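PDB 3HDV: response regulator from Pseudomonas putida, which probably relays a two-component signal through a CheY-like receiver domain, the part held in this chain, by being phosphorylated on an aspartate. Local coordinates for residues Ile24-Leu27 and Lys28-Ile32; Val35-Gly39 and Ala40-Arg44. All coordinates share one frame; numbering follows the deposited sequence.

Contact 1: residues Ile24-Leu27 and Lys28-Ile32; sequences ILYL and KSRGI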
loop_
_atom_site.group_PDB
_atom_site.type_symbol
_atom_site.label_atom_id
_atom_site.label_comp_id
_atom_site.label_asym_id
_atom_site.label_seq_id
_atom_site.Cartn_x
_atom_site.Cartn_y
_atom_site.Cartn_z
ATOM N N ILE B 24 3.214 3.237 2.100
ATOM C CA ILE B 24 4.438 3.964 1.670
ATOM C C ILE B 24 4.240 4.588 0.267
ATOM O O ILE B 24 4.601 5.754 0.037
ATOM C CB ILE B 24 5.664 3.068 1.698
ATOM C CG1 ILE B 24 6.009 2.771 3.159
ATOM C CG2 ILE B 24 6.789 3.747 0.924
ATOM C CD1 ILE B 24 7.081 1.660 3.348
ATOM N N LEU B 25 3.666 3.802 -0.648
ATOM C CA LEU B 25 3.357 4.288 -1.988
ATOM C C LEU B 25 2.391 5.503 -1.947
ATOM O O LEU B 25 2.568 6.478 -2.676
ATOM C CB LEU B 25 2.743 3.167 -2.843
ATOM C CG LEU B 25 2.295 3.591 -4.242
ATOM C CD1 LEU B 25 3.523 4.037 -5.072
ATOM C CD2 LEU B 25 1.525 2.443 -4.920
ATOM N N TYR B 26 1.350 5.409 -1.133
ATOM C CA TYR B 26 0.379 6.480 -1.029
ATOM C C TYR B 26 1.084 7.740 -0.538
ATOM O O TYR B 26 0.942 8.796 -1.162
ATOM C CB TYR B 26 -0.809 6.095 -0.143
ATOM C CG TYR B 26 -1.929 7.128 -0.154
ATOM C CD1 TYR B 26 -2.896 7.122 -1.170
ATOM C CD2 TYR B 26 -1.999 8.132 0.826
ATOM C CE1 TYR B 26 -3.922 8.101 -1.211
ATOM C CE2 TYR B 26 -3.017 9.116 0.803
ATOM C CZ TYR B 26 -3.973 9.087 -0.219
ATOM O OH TYR B 26 -5.000 10.029 -0.235
ATOM N N LEU B 27 1.862 7.631 0.546
ATOM C CA LEU B 27 2.630 8.785 1.071
ATOM C C LEU B 27 3.562 9.377 0.039
ATOM O O LEU B 27 3.554 10.599 -0.193
ATOM C CB LEU B 27 3.392 8.420 2.355
ATOM C CG LEU B 27 2.453 8.123 3.529
ATOM C CD1 LEU B 27 3.202 7.430 4.710
ATOM C CD2 LEU B 27 1.773 9.425 4.014
ATOM N N LYS B 28 4.350 8.515 -0.601
ATOM C CA LYS B 28 5.220 8.951 -1.715
ATOM C C LYS B 28 4.458 9.563 -2.919
ATOM O O LYS B 28 4.878 10.603 -3.451
ATOM C CB LYS B 28 6.257 7.877 -2.110
ATOM C CG LYS B 28 7.235 7.464 -0.918
ATOM C CD LYS B 28 8.390 6.584 -1.474
ATOM C CE LYS B 28 9.370 6.157 -0.444
ATOM N NZ LYS B 28 10.460 5.275 -1.049
ATOM N N SER B 29 3.324 8.990 -3.311
ATOM C CA SER B 29 2.530 9.562 -4.428
ATOM C C SER B 29 2.046 10.983 -4.108
ATOM O O SER B 29 1.711 11.732 -5.026
ATOM C CB SER B 29 1.326 8.693 -4.805
ATOM O OG SER B 29 0.290 8.839 -3.864
ATOM N N ARG B 30 2.024 11.334 -2.807
ATOM C CA ARG B 30 1.598 12.667 -2.333
ATOM C C ARG B 30 2.782 13.535 -1.945
ATOM O O ARG B 30 2.607 14.538 -1.253
ATOM C CB ARG B 30 0.631 12.543 -1.145
ATOM C CG ARG B 30 -0.681 11.818 -1.469
ATOM C CD ARG B 30 -1.403 12.505 -2.614
ATOM N NE ARG B 30 -1.780 13.865 -2.240
ATOM C CZ ARG B 30 -2.232 14.809 -3.069
ATOM N NH1 ARG B 30 -2.386 14.573 -4.381
ATOM N NH2 ARG B 30 -2.531 16.010 -2.570
ATOM N N GLY B 31 3.975 13.151 -2.403
ATOM C CA GLY B 31 5.218 13.863 -2.133
ATOM C C GLY B 31 5.842 13.748 -0.754
ATOM O O GLY B 31 6.726 14.563 -0.403
ATOM N N ILE B 32 5.416 12.742 0.033
ATOM C CA ILE B 32 5.948 12.533 1.379
ATOM C C ILE B 32 6.814 11.262 1.420
ATOM O O ILE B 32 6.324 10.150 1.135
ATOM C CB ILE B 32 4.821 12.400 2.428
ATOM C CG1 ILE B 32 3.949 13.679 2.487
ATOM C CG2 ILE B 32 5.398 12.045 3.801
ATOM C CD1 ILE B 32 2.571 13.441 3.025
#
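Lys28 follows Ile24 by one helical turn, its N-H running almost straight (171°) to Ile24 O at 2.8 Å. Its side chain starts with CG anti to the carbonyl carbon (chi1 -59°) and then stays extended, which lays it alongside Ile24 with both pointing the same way; CE rests 3.8 Å from Ile24 CG2. Ser29 grips the helix twice. Its N donates to Leu25 O at 2.7 Å, while OG, turned between the backbone N and the carbonyl carbon (chi1 76°), donates back to Tyr26 O at 2.8 Å. At Arg30 the helical pattern breaks down: its N makes a weak bond to Tyr26 O and an ordinary one to Leu27 O, and its chain is bent at chi2 and chi3. CG of Arg30 lies 4.2 Å from CE2 of Tyr26, oblique to the ring. Gly31, with its positive phi, is the C-prime residue of a Schellman motif, its N bonded to Lys28 O. Ile32 completes the motif through N to Leu27 O at 2.8 Å, and its CD1 meets Leu27 CD2 at 4.2 Å. Leu27 and Ile32 both lean on Val10 of strand 9-13, whereas Leu25 and Tyr26 pack against the second subunit. The chemistry is that of a helix end: Leu27 O takes Arg30 N and Ile32 N from opposite faces of its carbonyl plane and Ser29 OG adds to the weak bond from Arg30 N at Tyr26 O, so these last-turn carbonyls have partners while the chain turns toward strand 33-37.

Contact 2: residues Val35-Gly39 and Ala40-Arg44; sequences VGADG and AEEAR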
loop_
_atom_site.group_PDB
_atom_site.type_symbol
_atom_site.label_atom_id
_atom_site.label_comp_id
_atom_site.label_asym_id
_atom_site.label_seq_id
_atom_site.Cartn_x
_atom_site.Cartn_y
_atom_site.Cartn_z
ATOM N N VAL B 35 9.352 5.323 5.066
ATOM C CA VAL B 35 10.121 4.075 5.131
ATOM C C VAL B 35 9.321 3.119 5.978
ATOM O O VAL B 35 8.428 3.560 6.686
ATOM C CB VAL B 35 11.519 4.271 5.746
ATOM C CG1 VAL B 35 12.439 4.985 4.698
ATOM C CG2 VAL B 35 11.452 5.063 7.063
ATOM N N GLY B 36 9.614 1.829 5.889
ATOM C CA GLY B 36 8.786 0.825 6.559
ATOM C C GLY B 36 9.561 -0.009 7.533
ATOM O O GLY B 36 10.743 -0.282 7.294
ATOM N N ALA B 37 8.902 -0.399 8.610
ATOM C CA ALA B 37 9.449 -1.335 9.618
ATOM C C ALA B 37 8.420 -2.449 9.772
ATOM O O ALA B 37 7.188 -2.173 9.762
ATOM C CB ALA B 37 9.602 -0.635 10.950
ATOM N N ASP B 38 8.887 -3.691 9.944
ATOM C CA ASP B 38 7.977 -4.833 9.970
ATOM C C ASP B 38 7.502 -5.244 11.337
ATOM O O ASP B 38 6.863 -6.315 11.500
ATOM C CB ASP B 38 8.571 -6.015 9.186
ATOM C CG ASP B 38 9.742 -6.720 9.922
ATOM O OD1 ASP B 38 10.142 -6.311 11.051
ATOM O OD2 ASP B 38 10.258 -7.719 9.323
ATOM N N GLY B 39 7.760 -4.413 12.332
ATOM C CA GLY B 39 7.311 -4.701 13.698
ATOM C C GLY B 39 7.994 -3.786 14.690
ATOM O O GLY B 39 8.754 -2.890 14.272
ATOM N N ALA B 40 7.735 -3.981 15.991
ATOM C CA ALA B 40 8.239 -3.067 17.010
ATOM C C ALA B 40 9.803 -2.982 17.060
ATOM O O ALA B 40 10.361 -1.896 17.169
ATOM C CB ALA B 40 7.669 -3.404 18.374
ATOM N N GLU B 41 10.482 -4.120 16.977
ATOM C CA GLU B 41 11.974 -4.122 16.968
ATOM C C GLU B 41 12.564 -3.349 15.795
ATOM O O GLU B 41 13.391 -2.485 16.004
ATOM C CB GLU B 41 12.568 -5.552 17.042
ATOM C CG GLU B 41 14.099 -5.574 17.538
ATOM C CD GLU B 41 14.387 -4.554 18.695
ATOM O OE1 GLU B 41 13.751 -4.672 19.795
ATOM O OE2 GLU B 41 15.228 -3.615 18.484
ATOM N N GLU B 42 12.129 -3.616 14.567
ATOM C CA GLU B 42 12.608 -2.840 13.445
ATOM C C GLU B 42 12.216 -1.376 13.573
ATOM O O GLU B 42 12.996 -0.489 13.181
ATOM C CB GLU B 42 12.114 -3.404 12.122
ATOM C CG GLU B 42 13.179 -3.653 11.115
ATOM C CD GLU B 42 12.689 -3.499 9.681
ATOM O OE1 GLU B 42 11.616 -4.019 9.374
ATOM O OE2 GLU B 42 13.380 -2.820 8.871
ATOM N N ALA B 43 11.038 -1.097 14.144
ATOM C CA ALA B 43 10.632 0.303 14.375
ATOM C C ALA B 43 11.649 1.005 15.283
ATOM O O ALA B 43 12.031 2.134 15.000
ATOM C CB ALA B 43 9.215 0.428 15.015
ATOM N N ARG B 44 12.024 0.370 16.405
ATOM C CA ARG B 44 12.951 0.993 17.377
ATOM C C ARG B 44 14.358 1.213 16.719
ATOM O O ARG B 44 14.972 2.270 16.868
ATOM C CB ARG B 44 13.032 0.153 18.659
ATOM C CG ARG B 44 11.859 0.350 19.607
ATOM C CD ARG B 44 12.076 -0.416 20.925
ATOM N NE ARG B 44 11.995 -1.836 20.663
ATOM C CZ ARG B 44 10.917 -2.569 20.924
ATOM N NH1 ARG B 44 9.834 -2.023 21.473
ATOM N NH2 ARG B 44 10.924 -3.845 20.608
HETATM O O HOH W 1 10.365 -5.763 13.550
#
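Ala37 and Asp38 meet Glu42 where strand 33-37 turns into helix 40-49, a strand-to-helix connection of the CheY-like receiver fold with Gly39 as the N-cap residue. Asp38 N donates to Glu42 OE1 at 2.8 Å, approaching from above the carboxylate plane. The same oxygen lies 3.2 Å from Asp38 OD1, two acceptors of like charge, with the carboxylate planes nearly perpendicular (86°). A water donates to Asp38 OD1 at 2.6 Å, which probably offsets some of its charge, and accepts from Glu42 N, linking the turn to the first helical turn. That reach depends on chi1 of Asp38 (73°), which places CG between its backbone N and carbonyl carbon. Replacing Glu42 with an alanine would probably leave Asp38 N without this carboxylate acceptor and the turn less firmly tied to the helix. Beside these polar groups, Ala37 CB packs 4.2 Å from Ala43 CB, and Gly39 O accepts from Ala43 N in the carbonyl plane. Farther out, backbone bonds from Ala37 to Val12 and Asp14 fix the strand, while Leu70 of helix 67-75 covers Ala40 and Ala43. Along the helix Arg44 is shared between Glu41 and Glu65, and its NH1 also bonds Thr73 OG1. The guanidinium has Ala40 O over the centre of one face, and Glu41 OE1 lies 3.1 Å from NH2 of Arg44, close to the guanidinium plane.

How the contacts relate
Contact 1 ends helix 17-29 and contact 2 begins helix 40-49, with strand 33-37 leading from one to the other. Both are partly buried, contact 2 with its centre about 10 Å from the chain centre and contact 1 about 14 Å. They touch where Ile24 CD1 packs 3.6 Å from Gly36 N. Contact 1 belongs to the beta-alpha-beta unit of strand 9-13, helix 17-29 and strand 33-37, and part of its surface meets a second subunit; no other chain of the assembly touches contact 2. At the C-terminal end of helix 17-29, backbone N-H groups and a serine hydroxyl meet carbonyls, whereas at the N-terminal end of helix 40-49 the Glu42 carboxylate, a water and the Gly39 carbonyl take N-H groups, and Asp38 holds the water.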